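Local coordinates for galactose-binding-like protein (Bacteroides thetaiotaomicron, PDB 7M1B) that is a SusE-like protein with a galactose-binding-like domain, probably binds sugars and may have a degradative capacity, at residues 200-205 with 267-272. Sequence-based numbering, arbitrary orientation.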
loop_
_atom_site.group_PDB
_atom_site.type_symbol
_atom_site.label_atom_id
_atom_site.label_comp_id
_atom_site.label_asym_id
_atom_site.label_seq_id
_atom_site.Cartn_x
_atom_site.Cartn_y
_atom_site.Cartn_z
ATOM N N LEU A 200 13.091 -7.035 -6.255
ATOM C CA LEU A 200 12.444 -5.976 -6.992
ATOM C C LEU A 200 12.996 -4.595 -6.653
ATOM O O LEU A 200 13.469 -4.324 -5.552
ATOM C CB LEU A 200 10.954 -5.959 -6.621
ATOM C CG LEU A 200 10.189 -7.271 -6.899
ATOM C CD1 LEU A 200 8.692 -7.063 -6.675
ATOM C CD2 LEU A 200 10.406 -7.751 -8.339
ATOM N N TYR A 201 12.930 -3.724 -7.684
ATOM C CA TYR A 201 13.382 -2.337 -7.604
ATOM C C TYR A 201 12.226 -1.432 -8.044
ATOM O O TYR A 201 11.596 -1.692 -9.075
ATOM C CB TYR A 201 14.561 -2.208 -8.569
ATOM C CG TYR A 201 15.340 -0.917 -8.599
ATOM C CD1 TYR A 201 14.842 0.241 -9.206
ATOM C CD2 TYR A 201 16.653 -0.899 -8.141
ATOM C CE1 TYR A 201 15.608 1.398 -9.271
ATOM C CE2 TYR A 201 17.430 0.238 -8.222
ATOM C CZ TYR A 201 16.921 1.378 -8.803
ATOM O OH TYR A 201 17.748 2.458 -8.854
ATOM N N GLU A 202 11.929 -0.394 -7.261
ATOM C CA GLU A 202 10.666 0.288 -7.553
ATOM C C GLU A 202 10.997 1.422 -8.564
ATOM O O GLU A 202 12.144 1.925 -8.606
ATOM C CB GLU A 202 10.141 0.957 -6.285
ATOM C CG GLU A 202 11.029 2.102 -5.790
ATOM C CD GLU A 202 10.608 2.709 -4.457
ATOM O OE1 GLU A 202 9.735 2.138 -3.770
ATOM O OE2 GLU A 202 11.234 3.718 -4.064
ATOM N N GLU A 203 9.977 1.807 -9.312
ATOM C CA GLU A 203 10.030 3.025 -10.107
ATOM C C GLU A 203 8.778 3.810 -9.766
ATOM O O GLU A 203 7.795 3.216 -9.362
ATOM C CB GLU A 203 10.093 2.694 -11.609
ATOM C CG GLU A 203 8.830 2.053 -12.195
ATOM C CD GLU A 203 8.934 1.494 -13.610
ATOM O OE1 GLU A 203 8.098 1.905 -14.464
ATOM O OE2 GLU A 203 9.782 0.577 -13.850
ATOM N N LYS A 204 8.761 5.116 -10.143
ATOM C CA LYS A 204 7.519 5.863 -10.051
ATOM C C LYS A 204 6.646 5.389 -11.216
ATOM O O LYS A 204 7.034 5.535 -12.405
ATOM C CB LYS A 204 7.849 7.361 -10.220
ATOM C CG LYS A 204 6.629 8.261 -10.035
ATOM C CD LYS A 204 7.141 9.722 -10.231
ATOM C CE LYS A 204 6.061 10.733 -10.406
ATOM N NZ LYS A 204 6.749 12.046 -10.368
ATOM N N LEU A 205 5.420 4.876 -10.937
ATOM C CA LEU A 205 4.588 4.396 -12.021
ATOM C C LEU A 205 4.146 5.605 -12.872
ATOM O O LEU A 205 3.870 6.696 -12.346
ATOM C CB LEU A 205 3.405 3.632 -11.459
ATOM C CG LEU A 205 3.793 2.413 -10.627
ATOM C CD1 LEU A 205 2.528 1.739 -10.147
ATOM C CD2 LEU A 205 4.667 1.465 -11.456
ATOM N N GLN A 267 3.380 -4.639 -9.144
ATOM C CA GLN A 267 3.665 -5.019 -7.769
ATOM C C GLN A 267 4.027 -3.744 -7.028
ATOM O O GLN A 267 5.008 -3.098 -7.388
ATOM C CB GLN A 267 4.842 -6.039 -7.742
ATOM C CG GLN A 267 4.989 -6.728 -6.378
ATOM C CD GLN A 267 3.841 -7.626 -5.968
ATOM O OE1 GLN A 267 3.355 -8.483 -6.713
ATOM N NE2 GLN A 267 3.414 -7.452 -4.731
ATOM N N LEU A 268 3.215 -3.310 -6.043
ATOM C CA LEU A 268 3.399 -2.013 -5.423
ATOM C C LEU A 268 4.330 -2.074 -4.220
ATOM O O LEU A 268 4.235 -2.994 -3.360
ATOM C CB LEU A 268 2.024 -1.489 -5.004
ATOM C CG LEU A 268 1.095 -1.159 -6.165
ATOM C CD1 LEU A 268 -0.289 -0.652 -5.662
ATOM C CD2 LEU A 268 1.708 -0.082 -7.085
ATOM N N SER A 269 5.141 -1.036 -4.080
ATOM C CA SER A 269 6.061 -0.850 -2.976
ATOM C C SER A 269 5.539 0.163 -1.967
ATOM O O SER A 269 5.525 -0.107 -0.785
ATOM C CB SER A 269 7.467 -0.518 -3.407
ATOM O OG SER A 269 7.452 0.667 -4.239
ATOM N N ARG A 270 5.232 1.361 -2.430
ATOM C CA ARG A 270 4.845 2.438 -1.518
ATOM C C ARG A 270 4.178 3.551 -2.327
ATOM O O ARG A 270 4.141 3.483 -3.567
ATOM C CB ARG A 270 6.168 2.972 -0.922
ATOM C CG ARG A 270 7.071 3.674 -1.930
ATOM C CD ARG A 270 8.443 4.031 -1.284
ATOM N NE ARG A 270 9.292 4.799 -2.207
ATOM C CZ ARG A 270 9.302 6.124 -2.453
ATOM N NH1 ARG A 270 8.488 6.969 -1.833
ATOM N NH2 ARG A 270 10.156 6.588 -3.350
ATOM N N PHE A 271 3.520 4.488 -1.627
ATOM C CA PHE A 271 3.026 5.661 -2.326
ATOM C C PHE A 271 3.241 6.881 -1.437
ATOM O O PHE A 271 3.515 6.768 -0.240
ATOM C CB PHE A 271 1.536 5.466 -2.699
ATOM C CG PHE A 271 0.540 5.485 -1.555
ATOM C CD1 PHE A 271 0.332 4.359 -0.733
ATOM C CD2 PHE A 271 -0.071 6.685 -1.184
ATOM C CE1 PHE A 271 -0.578 4.407 0.333
ATOM C CE2 PHE A 271 -0.981 6.724 -0.124
ATOM C CZ PHE A 271 -1.193 5.602 0.697
ATOM N N THR A 272 3.162 8.051 -2.086
ATOM C CA THR A 272 3.308 9.336 -1.413
ATOM C C THR A 272 1.995 10.102 -1.623
ATOM O O THR A 272 1.426 10.086 -2.738
ATOM C CB THR A 272 4.441 10.213 -1.960
ATOM O OG1 THR A 272 5.593 9.370 -1.939
ATOM C CG2 THR A 272 4.690 11.459 -1.145
#
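Glu-202 OE2 sits at the edge of the Arg-270 guanidinium, in its plane. The guanidinium also makes a cation-pi contact with Tyr-377 of strand 370-380. Arg-270 grips side-on, with NE (2.9 Å) and NH2 (3.1 Å) both donating to Glu-202 OE2. The NE bond is the straighter, at 162°, and meets OE2 on the syn side. NH2 comes from above the carboxylate plane, on the same face as NE. The carboxylate and guanidinium planes are 44° apart. The other oxygen, Glu-202 OE1, accepts from Ser-269 OG at 2.8 Å on its anti side. Ser-269 OG lies between the backbone N and the carbonyl carbon (chi1 57°), which turns it to the carboxylate.

Carbon contacts flank the polar centre. Leu-200 CD1 touches the methylene CG of Gln-267 at 3.7 Å; Gln-267 NE2 is hydrogen-bonded to Ile-349 O. Leu-205 CD1 meets Leu-268 CD2 at 3.7 Å.

Ser-269 and Arg-270 both face Tyr-377 in a classic beta bulge. Strands 203-204 and 256-274 each pair with strand 370-380 in the antiparallel sheet of the galactose-binding-like domain, and the contact ties them across it. Three donor bonds hold the carboxylate at both oxygens. They would restrict its rotation, and the nearby arginine probably favours the charged form of Glu-202.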